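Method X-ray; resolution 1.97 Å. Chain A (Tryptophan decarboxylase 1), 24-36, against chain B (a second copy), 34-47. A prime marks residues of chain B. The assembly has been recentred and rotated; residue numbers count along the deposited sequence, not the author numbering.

Chain A (24-36) PLNADDVRSYLHK
Chain B 34-47: LHKAVDFISDYYKS

Two copies of a helix can pair across a dimer interface without a single direct hydrogen bond, and this antiparallel contact in tryptophan decarboxylase 1 illustrates how. Residues 27-36 of one chain and 34-47 of the other are helical, with phi and psi near -63° and -43°; Ser47′ departs to -115°/-3°. Before the first helix, phi/psi are -67°/-18° for Pro24, -111°/29° for Leu25 and -62°/149° for Asn26. The axes approach to 9.7 Å, with 166° between their N-to-C directions. The CA atoms set the register: Ala27 to Ser42′ 6.5 Å, Leu34 to Val38′ 6.8 Å, His35 to His35′ 7.6 Å. Together the stretches bury 534 Å².

Apolar packing forms the body of the contact. Leu25, Val30 and Leu34 direct their CA-to-CB bonds toward the partner, as do Val38′, Ile41′ and Tyr45′. Leu25 and Leu34 are m,t, Val30 and Val38′ are t, Ile41′ is m,t, and Tyr45′ has chi1 -70° and chi2 -36°. Leu25 places CD1 over one face of the Tyr45′ ring, while its CD2 lies 3.7 Å from Tyr45′ CE2; the ring offers an apolar surface, and its hydroxyl is satisfied by a hydrogen bond elsewhere in the structure. Val30 uses both branches: CG2 lies 4.0 Å from Tyr45′ CD2, and CG1 3.9 Å from Ile41′ CG2. Leu34 CB meets Val38′ CG2 at 3.7 Å, and Leu34 CD1 reaches Ile41′ CD1 at 4.3 Å. Ala27 and Lys46′ are exposed residues that meet through carbon: the m,t,t,t side chain of Lys46′ brings its CE to 3.7 Å from Ala27 CB.

The rings of His35 and His35′ meet obliquely, with centroids 5.3 Å apart and planes at 85°. Both have chi1 near -80°, but chi2 is -22° in His35 and 162° in His35′. His35 ND1 lies 3.9 Å from His35′ CD2 and is buried without a polar partner; His35 CE1 packs 3.8 Å from Val38′ CG1.

Water supplies the polar links. One donates to Ala27 O at 2.7 Å and is hydrogen-bonded to Ser42′ OG at 2.9 Å; Ser42′ is m, which places OG within reach of this water. A second donates to His35 O at 2.8 Å and is hydrogen-bonded to His35′ NE2 at 2.9 Å.

Capping fixes the start of the first helix. Asn26, chi1 73° (p), accepts from Asp29 N through OD1 at 2.9 Å, and its ND2 donates to Asp29 OD2 at 2.9 Å. The first bond caps Asp29 N; the second ties the two side chains together. The CA-to-CB bond of Asn26 points away from the other stretch.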

# COMPACT_ATOMS: atom_id res chain seq x y z
N PRO A 24 14.86 19.07 -8.62
CA PRO A 24 15.00 17.61 -8.56
C PRO A 24 14.47 16.88 -9.79
O PRO A 24 14.84 15.72 -9.99
CB PRO A 24 14.20 17.23 -7.30
CG PRO A 24 13.25 18.35 -7.11
CD PRO A 24 13.99 19.58 -7.55
N LEU A 25 13.63 17.51 -10.62
CA LEU A 25 13.16 16.88 -11.85
C LEU A 25 13.74 17.55 -13.10
O LEU A 25 13.11 17.54 -14.17
CB LEU A 25 11.63 16.87 -11.89
CG LEU A 25 10.91 15.94 -10.90
CD1 LEU A 25 9.38 16.18 -10.92
CD2 LEU A 25 11.21 14.47 -11.16
N ASN A 26 14.94 18.12 -12.98
CA ASN A 26 15.54 18.73 -14.16
C ASN A 26 15.78 17.67 -15.23
O ASN A 26 16.00 16.49 -14.94
CB ASN A 26 16.85 19.45 -13.79
CG ASN A 26 17.99 18.51 -13.49
OD1 ASN A 26 18.70 18.06 -14.40
ND2 ASN A 26 18.20 18.22 -12.21
N ALA A 27 15.70 18.11 -16.49
CA ALA A 27 15.70 17.19 -17.62
C ALA A 27 16.97 16.34 -17.65
O ALA A 27 16.90 15.13 -17.91
CB ALA A 27 15.55 17.96 -18.93
N ASP A 28 18.13 16.95 -17.42
CA ASP A 28 19.39 16.22 -17.49
C ASP A 28 19.43 15.07 -16.49
O ASP A 28 19.80 13.94 -16.83
CB ASP A 28 20.56 17.18 -17.25
CG ASP A 28 20.84 18.09 -18.45
OD1 ASP A 28 20.17 17.96 -19.49
OD2 ASP A 28 21.74 18.95 -18.33
N ASP A 29 19.06 15.35 -15.23
CA ASP A 29 19.12 14.32 -14.19
C ASP A 29 18.09 13.22 -14.42
O ASP A 29 18.37 12.04 -14.18
CB ASP A 29 18.90 14.94 -12.80
CG ASP A 29 20.11 15.71 -12.30
OD1 ASP A 29 21.12 15.84 -13.04
OD2 ASP A 29 20.04 16.19 -11.14
N VAL A 30 16.87 13.60 -14.82
CA VAL A 30 15.84 12.59 -15.07
C VAL A 30 16.34 11.58 -16.10
O VAL A 30 16.26 10.37 -15.90
CB VAL A 30 14.52 13.25 -15.50
CG1 VAL A 30 13.55 12.20 -16.05
CG2 VAL A 30 13.89 13.98 -14.32
N ARG A 31 16.91 12.07 -17.20
CA ARG A 31 17.36 11.14 -18.23
C ARG A 31 18.56 10.32 -17.76
O ARG A 31 18.61 9.11 -17.98
CB ARG A 31 17.69 11.91 -19.51
CG ARG A 31 17.96 11.00 -20.71
CD ARG A 31 18.30 11.81 -21.97
NE ARG A 31 18.70 10.97 -23.10
CZ ARG A 31 19.94 10.52 -23.30
NH1 ARG A 31 20.91 10.83 -22.44
NH2 ARG A 31 20.21 9.77 -24.36
N SER A 32 19.56 10.96 -17.15
CA SER A 32 20.76 10.19 -16.87
C SER A 32 20.59 9.26 -15.67
O SER A 32 21.06 8.12 -15.71
CB SER A 32 21.97 11.12 -16.69
OG SER A 32 21.94 11.82 -15.48
N TYR A 33 19.90 9.70 -14.60
CA TYR A 33 19.66 8.77 -13.48
C TYR A 33 18.90 7.55 -13.96
O TYR A 33 19.23 6.41 -13.60
CB TYR A 33 18.86 9.44 -12.36
CG TYR A 33 19.50 10.54 -11.53
CD1 TYR A 33 20.59 11.29 -11.99
CD2 TYR A 33 18.98 10.85 -10.29
CE1 TYR A 33 21.12 12.32 -11.22
CE2 TYR A 33 19.49 11.87 -9.51
CZ TYR A 33 20.56 12.60 -9.97
OH TYR A 33 21.04 13.60 -9.16
N LEU A 34 17.84 7.75 -14.77
CA LEU A 34 17.04 6.61 -15.20
C LEU A 34 17.81 5.72 -16.18
O LEU A 34 17.66 4.49 -16.15
CB LEU A 34 15.72 7.08 -15.82
CG LEU A 34 14.76 7.72 -14.80
CD1 LEU A 34 13.42 8.06 -15.45
CD2 LEU A 34 14.52 6.82 -13.58
N HIS A 35 18.66 6.31 -17.04
CA HIS A 35 19.49 5.48 -17.92
C HIS A 35 20.45 4.62 -17.12
O HIS A 35 20.69 3.46 -17.46
CB HIS A 35 20.25 6.37 -18.92
CG HIS A 35 19.41 6.81 -20.08
ND1 HIS A 35 18.27 6.14 -20.47
CD2 HIS A 35 19.53 7.86 -20.93
CE1 HIS A 35 17.73 6.75 -21.51
NE2 HIS A 35 18.47 7.80 -21.81
N LYS A 36 21.03 5.19 -16.06
CA LYS A 36 21.91 4.43 -15.19
C LYS A 36 21.16 3.33 -14.45
O LYS A 36 21.68 2.23 -14.27
CB LYS A 36 22.60 5.38 -14.21
CG LYS A 36 23.73 6.14 -14.89
CD LYS A 36 24.15 7.38 -14.14
CE LYS A 36 25.30 8.06 -14.90
NZ LYS A 36 25.36 9.49 -14.58
N LEU B 34 12.04 -0.11 -21.43
CA LEU B 34 12.37 0.87 -20.41
C LEU B 34 12.89 2.16 -21.05
O LEU B 34 12.58 3.26 -20.57
CB LEU B 34 13.38 0.29 -19.42
CG LEU B 34 12.80 -0.78 -18.48
CD1 LEU B 34 13.81 -1.20 -17.41
CD2 LEU B 34 11.50 -0.30 -17.82
N HIS B 35 13.66 2.05 -22.14
CA HIS B 35 14.12 3.25 -22.83
C HIS B 35 12.96 4.04 -23.41
O HIS B 35 12.98 5.28 -23.39
CB HIS B 35 15.13 2.88 -23.92
CG HIS B 35 16.50 2.61 -23.39
ND1 HIS B 35 17.46 1.93 -24.10
CD2 HIS B 35 17.06 2.91 -22.19
CE1 HIS B 35 18.56 1.84 -23.37
NE2 HIS B 35 18.34 2.43 -22.21
N LYS B 36 11.93 3.34 -23.90
CA LYS B 36 10.73 4.04 -24.37
C LYS B 36 9.99 4.72 -23.23
O LYS B 36 9.54 5.87 -23.36
CB LYS B 36 9.84 3.06 -25.13
CG LYS B 36 10.36 2.81 -26.54
CD LYS B 36 9.76 1.56 -27.18
CE LYS B 36 10.52 1.25 -28.49
NZ LYS B 36 9.84 0.21 -29.31
N ALA B 37 9.86 4.04 -22.08
CA ALA B 37 9.29 4.68 -20.90
C ALA B 37 10.09 5.91 -20.48
O ALA B 37 9.52 6.95 -20.16
CB ALA B 37 9.21 3.68 -19.75
N VAL B 38 11.42 5.79 -20.44
CA VAL B 38 12.23 6.94 -20.03
C VAL B 38 12.04 8.09 -21.01
O VAL B 38 11.97 9.26 -20.61
CB VAL B 38 13.72 6.55 -19.89
CG1 VAL B 38 14.59 7.80 -19.70
CG2 VAL B 38 13.91 5.60 -18.73
N ASP B 39 11.94 7.78 -22.31
CA ASP B 39 11.70 8.83 -23.29
C ASP B 39 10.36 9.50 -23.06
O ASP B 39 10.24 10.73 -23.13
CB ASP B 39 11.75 8.25 -24.70
CG ASP B 39 13.18 8.16 -25.25
OD1 ASP B 39 14.12 8.60 -24.54
OD2 ASP B 39 13.34 7.63 -26.37
N PHE B 40 9.32 8.70 -22.80
CA PHE B 40 8.02 9.27 -22.47
C PHE B 40 8.12 10.19 -21.27
O PHE B 40 7.55 11.29 -21.26
CB PHE B 40 7.01 8.15 -22.20
CG PHE B 40 5.72 8.67 -21.65
CD1 PHE B 40 4.71 9.10 -22.51
CD2 PHE B 40 5.53 8.78 -20.28
CE1 PHE B 40 3.53 9.62 -22.01
CE2 PHE B 40 4.35 9.29 -19.76
CZ PHE B 40 3.34 9.71 -20.63
N ILE B 41 8.82 9.75 -20.23
CA ILE B 41 8.90 10.53 -18.99
C ILE B 41 9.63 11.85 -19.24
O ILE B 41 9.20 12.92 -18.78
CB ILE B 41 9.59 9.71 -17.89
CG1 ILE B 41 8.63 8.61 -17.39
CG2 ILE B 41 9.99 10.63 -16.73
CD1 ILE B 41 9.32 7.48 -16.64
N SER B 42 10.77 11.80 -19.94
CA SER B 42 11.49 13.03 -20.27
C SER B 42 10.61 14.02 -21.02
O SER B 42 10.56 15.21 -20.69
CB SER B 42 12.73 12.71 -21.11
OG SER B 42 13.68 11.99 -20.36
N ASP B 43 9.90 13.53 -22.05
CA ASP B 43 8.99 14.37 -22.83
C ASP B 43 7.85 14.89 -21.96
O ASP B 43 7.39 16.02 -22.15
CB ASP B 43 8.39 13.59 -24.00
CG ASP B 43 9.38 13.31 -25.13
OD1 ASP B 43 10.45 13.98 -25.21
OD2 ASP B 43 9.06 12.41 -25.95
N TYR B 44 7.35 14.06 -21.05
CA TYR B 44 6.24 14.46 -20.20
C TYR B 44 6.60 15.67 -19.33
O TYR B 44 5.88 16.67 -19.29
CB TYR B 44 5.77 13.28 -19.33
CG TYR B 44 4.64 13.64 -18.40
CD1 TYR B 44 3.34 13.80 -18.88
CD2 TYR B 44 4.86 13.84 -17.04
CE1 TYR B 44 2.28 14.15 -18.03
CE2 TYR B 44 3.80 14.17 -16.17
CZ TYR B 44 2.52 14.33 -16.67
OH TYR B 44 1.48 14.67 -15.83
N TYR B 45 7.74 15.60 -18.63
CA TYR B 45 8.12 16.73 -17.79
C TYR B 45 8.38 17.99 -18.62
O TYR B 45 8.11 19.10 -18.16
CB TYR B 45 9.37 16.41 -16.96
CG TYR B 45 9.13 15.38 -15.85
CD1 TYR B 45 7.92 15.34 -15.14
CD2 TYR B 45 10.12 14.46 -15.51
CE1 TYR B 45 7.72 14.38 -14.13
CE2 TYR B 45 9.93 13.53 -14.53
CZ TYR B 45 8.75 13.50 -13.83
OH TYR B 45 8.61 12.55 -12.85
N LYS B 46 8.91 17.83 -19.83
CA LYS B 46 9.24 19.00 -20.63
C LYS B 46 7.97 19.70 -21.13
O LYS B 46 7.97 20.92 -21.34
CB LYS B 46 10.13 18.60 -21.81
CG LYS B 46 11.60 18.38 -21.43
CD LYS B 46 12.33 17.56 -22.50
CE LYS B 46 13.82 17.41 -22.21
NZ LYS B 46 14.52 16.66 -23.29
N SER B 47 6.87 18.95 -21.27
CA SER B 47 5.67 19.47 -21.89
C SER B 47 4.46 19.56 -20.95
O SER B 47 3.42 20.06 -21.38
CB SER B 47 5.30 18.61 -23.11
OG SER B 47 4.91 17.30 -22.73
O HOH W 1 14.71 14.48 -19.28
O HOH W 2 20.35 2.97 -20.19